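Local coordinates for VWFA domain-containing protein (Bacteroides thetaiotaomicron, PDB 3IBS) that is of unknown function but carries a von Willebrand factor type A domain that binds magnesium, as part of a predicted membrane protein, at residues G11-I16 with S104-E109; Q141-G146 with K189-R194. All coordinates share one frame; numbering follows the deposited sequence.

Interaction 1: G11-I16 with S104-E109; sequences GVEVII and SFTPQE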
# COMPACT_ATOMS: atom_id res chain seq x y z
N GLY A 11 -7.04 -43.40 8.59
CA GLY A 11 -7.50 -42.14 8.00
C GLY A 11 -7.89 -41.09 9.03
O GLY A 11 -8.39 -41.42 10.10
N VAL A 12 -7.65 -39.81 8.71
CA VAL A 12 -8.08 -38.73 9.58
C VAL A 12 -9.11 -37.84 8.88
O VAL A 12 -9.34 -37.99 7.68
CB VAL A 12 -6.90 -37.88 10.14
CG1 VAL A 12 -5.98 -38.77 10.94
CG2 VAL A 12 -6.13 -37.19 9.03
N GLU A 13 -9.73 -36.96 9.66
CA GLU A 13 -10.67 -35.99 9.16
C GLU A 13 -10.11 -34.59 9.45
O GLU A 13 -9.76 -34.27 10.61
CB GLU A 13 -12.03 -36.20 9.80
CG GLU A 13 -12.64 -37.58 9.47
CD GLU A 13 -14.02 -37.85 10.08
OE1 GLU A 13 -14.59 -36.99 10.80
OE2 GLU A 13 -14.54 -38.97 9.85
N VAL A 14 -10.02 -33.78 8.40
CA VAL A 14 -9.42 -32.45 8.51
C VAL A 14 -10.42 -31.41 7.98
O VAL A 14 -10.89 -31.50 6.83
CB VAL A 14 -8.08 -32.37 7.69
CG1 VAL A 14 -7.54 -30.93 7.68
CG2 VAL A 14 -7.03 -33.31 8.26
N ILE A 15 -10.78 -30.45 8.83
CA ILE A 15 -11.62 -29.36 8.37
C ILE A 15 -10.85 -28.05 8.41
O ILE A 15 -10.30 -27.66 9.43
CB ILE A 15 -12.95 -29.27 9.16
CG1 ILE A 15 -13.79 -30.52 8.83
CG2 ILE A 15 -13.72 -28.02 8.76
CD1 ILE A 15 -15.03 -30.69 9.72
N ILE A 16 -10.80 -27.36 7.27
CA ILE A 16 -10.10 -26.09 7.21
C ILE A 16 -11.09 -24.95 7.39
O ILE A 16 -12.14 -24.94 6.76
CB ILE A 16 -9.38 -25.93 5.86
CG1 ILE A 16 -8.28 -27.00 5.78
CG2 ILE A 16 -8.76 -24.48 5.74
CD1 ILE A 16 -8.24 -27.66 4.50
N SER A 104 -19.27 -30.80 12.18
CA SER A 104 -19.24 -31.19 10.76
C SER A 104 -18.45 -32.48 10.50
O SER A 104 -18.34 -32.95 9.35
CB SER A 104 -18.64 -30.06 9.91
OG SER A 104 -19.40 -28.87 10.00
N PHE A 105 -17.86 -33.03 11.56
CA PHE A 105 -17.08 -34.26 11.46
C PHE A 105 -18.03 -35.43 11.44
O PHE A 105 -19.18 -35.28 11.84
CB PHE A 105 -16.10 -34.36 12.64
CG PHE A 105 -14.95 -33.39 12.57
CD1 PHE A 105 -13.85 -33.66 11.77
CD2 PHE A 105 -14.94 -32.23 13.34
CE1 PHE A 105 -12.76 -32.79 11.70
CE2 PHE A 105 -13.87 -31.33 13.28
CZ PHE A 105 -12.77 -31.61 12.46
N THR A 106 -17.59 -36.59 10.95
CA THR A 106 -18.42 -37.79 11.01
C THR A 106 -18.60 -38.21 12.48
O THR A 106 -17.79 -37.84 13.34
CB THR A 106 -17.85 -39.00 10.20
OG1 THR A 106 -16.70 -39.54 10.88
CG2 THR A 106 -17.51 -38.60 8.77
N PRO A 107 -19.69 -38.97 12.77
CA PRO A 107 -19.97 -39.43 14.14
C PRO A 107 -18.96 -40.46 14.65
O PRO A 107 -18.77 -40.58 15.86
CB PRO A 107 -21.33 -40.11 14.00
CG PRO A 107 -21.39 -40.55 12.56
CD PRO A 107 -20.67 -39.48 11.80
N GLN A 108 -18.33 -41.19 13.72
CA GLN A 108 -17.41 -42.29 14.01
C GLN A 108 -16.36 -41.99 15.10
O GLN A 108 -15.57 -41.06 14.96
CB GLN A 108 -16.72 -42.72 12.71
CG GLN A 108 -15.89 -44.00 12.84
CD GLN A 108 -15.12 -44.35 11.58
OE1 GLN A 108 -15.13 -43.61 10.59
NE2 GLN A 108 -14.45 -45.50 11.61
N GLU A 109 -16.37 -42.76 16.18
CA GLU A 109 -15.33 -42.64 17.22
C GLU A 109 -14.05 -43.41 16.84
O GLU A 109 -14.09 -44.35 16.04
CB GLU A 109 -15.87 -43.08 18.59
CG GLU A 109 -14.96 -42.78 19.79
CD GLU A 109 -14.20 -44.00 20.32
OE1 GLU A 109 -14.53 -45.15 19.93
OE2 GLU A 109 -13.26 -43.81 21.14

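Interaction 2: Q141-G146 with K189-R194; sequences QVSVLG and KGIYVR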
# COMPACT_ATOMS: atom_id res chain seq x y z
N GLN A 141 -8.06 -31.61 17.41
CA GLN A 141 -6.94 -30.70 17.60
C GLN A 141 -7.06 -29.49 16.69
O GLN A 141 -7.13 -29.63 15.47
CB GLN A 141 -5.60 -31.40 17.40
CG GLN A 141 -5.33 -32.46 18.48
CD GLN A 141 -4.04 -33.23 18.24
OE1 GLN A 141 -4.05 -34.36 17.76
NE2 GLN A 141 -2.91 -32.60 18.55
N VAL A 142 -7.06 -28.31 17.31
CA VAL A 142 -7.20 -27.07 16.56
C VAL A 142 -5.84 -26.42 16.34
O VAL A 142 -5.15 -26.02 17.31
CB VAL A 142 -8.20 -26.09 17.23
CG1 VAL A 142 -8.46 -24.86 16.33
CG2 VAL A 142 -9.53 -26.79 17.52
N SER A 143 -5.45 -26.30 15.08
CA SER A 143 -4.22 -25.61 14.68
C SER A 143 -4.53 -24.29 13.99
O SER A 143 -5.63 -24.12 13.46
CB SER A 143 -3.33 -26.47 13.75
OG SER A 143 -2.78 -27.56 14.47
N VAL A 144 -3.56 -23.36 14.01
CA VAL A 144 -3.74 -22.04 13.40
C VAL A 144 -2.52 -21.68 12.56
O VAL A 144 -1.37 -21.75 13.03
CB VAL A 144 -3.99 -20.92 14.45
CG1 VAL A 144 -4.26 -19.57 13.77
CG2 VAL A 144 -5.15 -21.27 15.38
N LEU A 145 -2.78 -21.31 11.31
CA LEU A 145 -1.78 -20.83 10.38
C LEU A 145 -2.02 -19.35 10.24
O LEU A 145 -3.08 -18.91 9.77
CB LEU A 145 -1.93 -21.54 9.02
CG LEU A 145 -1.39 -22.96 8.84
CD1 LEU A 145 -1.54 -23.87 10.03
CD2 LEU A 145 -1.96 -23.64 7.55
N GLY A 146 -1.04 -18.58 10.71
CA GLY A 146 -1.21 -17.13 10.79
C GLY A 146 -0.62 -16.55 9.52
O GLY A 146 0.55 -16.76 9.23
N LYS A 189 -4.88 -27.44 21.39
CA LYS A 189 -3.96 -28.59 21.38
C LYS A 189 -3.39 -28.90 19.98
O LYS A 189 -3.03 -30.05 19.68
CB LYS A 189 -4.63 -29.84 22.00
CG LYS A 189 -5.12 -29.65 23.44
CD LYS A 189 -3.98 -29.67 24.44
CE LYS A 189 -4.47 -29.72 25.90
NZ LYS A 189 -4.96 -28.37 26.35
N GLY A 190 -3.29 -27.88 19.14
CA GLY A 190 -2.68 -28.03 17.84
C GLY A 190 -1.40 -27.23 17.79
O GLY A 190 -0.77 -26.97 18.82
N ILE A 191 -1.00 -26.83 16.59
CA ILE A 191 0.21 -26.05 16.44
C ILE A 191 -0.11 -24.67 15.86
O ILE A 191 -1.13 -24.51 15.21
CB ILE A 191 1.25 -26.75 15.54
CG1 ILE A 191 0.72 -26.92 14.11
CG2 ILE A 191 1.74 -28.06 16.20
CD1 ILE A 191 1.78 -27.35 13.08
N TYR A 192 0.75 -23.70 16.14
CA TYR A 192 0.70 -22.41 15.47
C TYR A 192 1.91 -22.32 14.54
O TYR A 192 3.04 -22.64 14.93
CB TYR A 192 0.71 -21.22 16.46
CG TYR A 192 0.97 -19.93 15.71
CD1 TYR A 192 -0.02 -19.37 14.92
CD2 TYR A 192 2.24 -19.32 15.72
CE1 TYR A 192 0.21 -18.22 14.17
CE2 TYR A 192 2.49 -18.15 14.98
CZ TYR A 192 1.45 -17.61 14.21
OH TYR A 192 1.62 -16.47 13.46
N VAL A 193 1.67 -21.87 13.31
CA VAL A 193 2.78 -21.57 12.42
C VAL A 193 2.44 -20.32 11.62
O VAL A 193 1.26 -20.10 11.23
CB VAL A 193 3.20 -22.79 11.54
CG1 VAL A 193 2.04 -23.32 10.69
CG2 VAL A 193 4.45 -22.46 10.65
N ARG A 194 3.44 -19.48 11.42
CA ARG A 194 3.28 -18.31 10.60
C ARG A 194 3.50 -18.68 9.14
O ARG A 194 4.45 -19.38 8.78
CB ARG A 194 4.25 -17.20 11.00
CG ARG A 194 3.95 -15.85 10.33
CD ARG A 194 5.04 -14.85 10.64
NE ARG A 194 4.88 -13.58 9.94
CZ ARG A 194 5.68 -13.15 8.95
NH1 ARG A 194 6.68 -13.91 8.51
NH2 ARG A 194 5.46 -11.96 8.39

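Interaction 1: G11-I16 with S104-E109
Glu13 reaches from strand 13-19 to the backbone and hydroxyl of Thr106, in the loop that follows helix 94-102. Its CB lies 3.7 Å from Phe105 CD1, at the rim of the aromatic ring. CG stands anti to the carbonyl carbon of Glu13 (chi1 -62°) and the chain runs on extended, which carries the carboxylate past the ring to Thr106. There the two oxygens divide the work. OE1 takes the backbone N-H of Thr106 on its syn side at 3.0 Å, the donor standing 27° out of the carboxylate plane; OE2 accepts from Thr106 OG1 in a very short hydrogen bond of 2.5 Å. The guanidinium of Arg113 is the counter-charge: its NE forms a salt bridge with OE1, which together with the Thr106 N-H probably restricts the carboxylate's rotation, and its NH2 bonds to Thr106 OG1.

Phe105 lies between this polar pair and Ile15, which like Glu13 points toward 104-109. Ile15 CD1 sits over the centre of one ring face, 3.5 Å from the centroid, in a CH-pi contact almost on the ring normal. The backbone carbonyl of Glu13 meets the ring at its edge, its O 3.5 Å from Phe105 CE1. The same Ile15 methyl touches Ser104 CB at 3.7 Å, while Ser104 OG turns back to the carbonyl of Leu100.

The contact thus ties the loop entering strand 113-119 to the neighbouring parallel strand 13-19, in the central sheet of the von Willebrand factor type A domain and away from the metal site. Phe105 also packs on Ile115, Ile15 on Ile56 of strand 52-58, and Val14, on the opposite side of the strand, on Ile209 of helix 200-214.

Interaction 2: Q141-G146 with K189-R194
Val144 and Tyr192 pair in parallel between strands 140-147 and 191-195, the latter lying at the outer limit of the six-stranded sheet within this chain. The tight part of the contact, where Val144, Leu145 and Gly146 are buried, is a ladder of backbone bonds: Val144 N to Ile191 O at 2.9 Å, Val193 N to Val144 O, and Gly146 N to Val193 O at 2.8 Å. On one face, Leu145 and Val193 lie side by side, with CD1 and CG1 3.7 Å apart. On the other, Tyr192 CG is anti to its backbone N (chi1 167°), which brings CE1 to 3.7 Å from Gly146 N; a CB on Gly146 would clash with the tyrosine hydroxyl. That hydroxyl bonds to Glu178 of helix 178-187.

Toward Lys189 the pairing gives way. Lys189 leaves the helix through a Schellman motif, and the chain turns a corner at Gly190. Here side chains take over as bonding partners: Ser143 OG accepts Ile191 N at 2.9 Å, and Gln141 NE2 gives Lys189 O a nearly straight bond (2.8 Å, 178°), with the oxygen in the plane of the amide. Lys189 itself is exposed, and its side chain runs out from the contact. An alanine in place of Gln141 would probably leave the Lys189 carbonyl without this donor and the turn into the strand less firmly held. The chemistry implies two ways of fixing an outer strand, regular backbone pairing where it is packed and polar side chains standing in for backbone partners near the turn at Gly190.

Interactions 1 and 2 serve the same central sheet of the von Willebrand factor type A domain, their centres about 17 Å apart and without touching. Strand 113-119 lies between strands 13-19 and 140-147, and its first residue, Arg113, touches both contacts, by its side chain in interaction 1 and by backbone bonding to Gln141 in interaction 2. Both contacts are partly buried, but interaction 1 lies farther from the chain centre and joins a strand to a loop through charged and aromatic side chains. Interaction 2 joins two strands, chiefly through backbone bonds, and runs toward Asp120, a magnesium-binding residue of this protein whose side chain lies about 7 Å from Gly146.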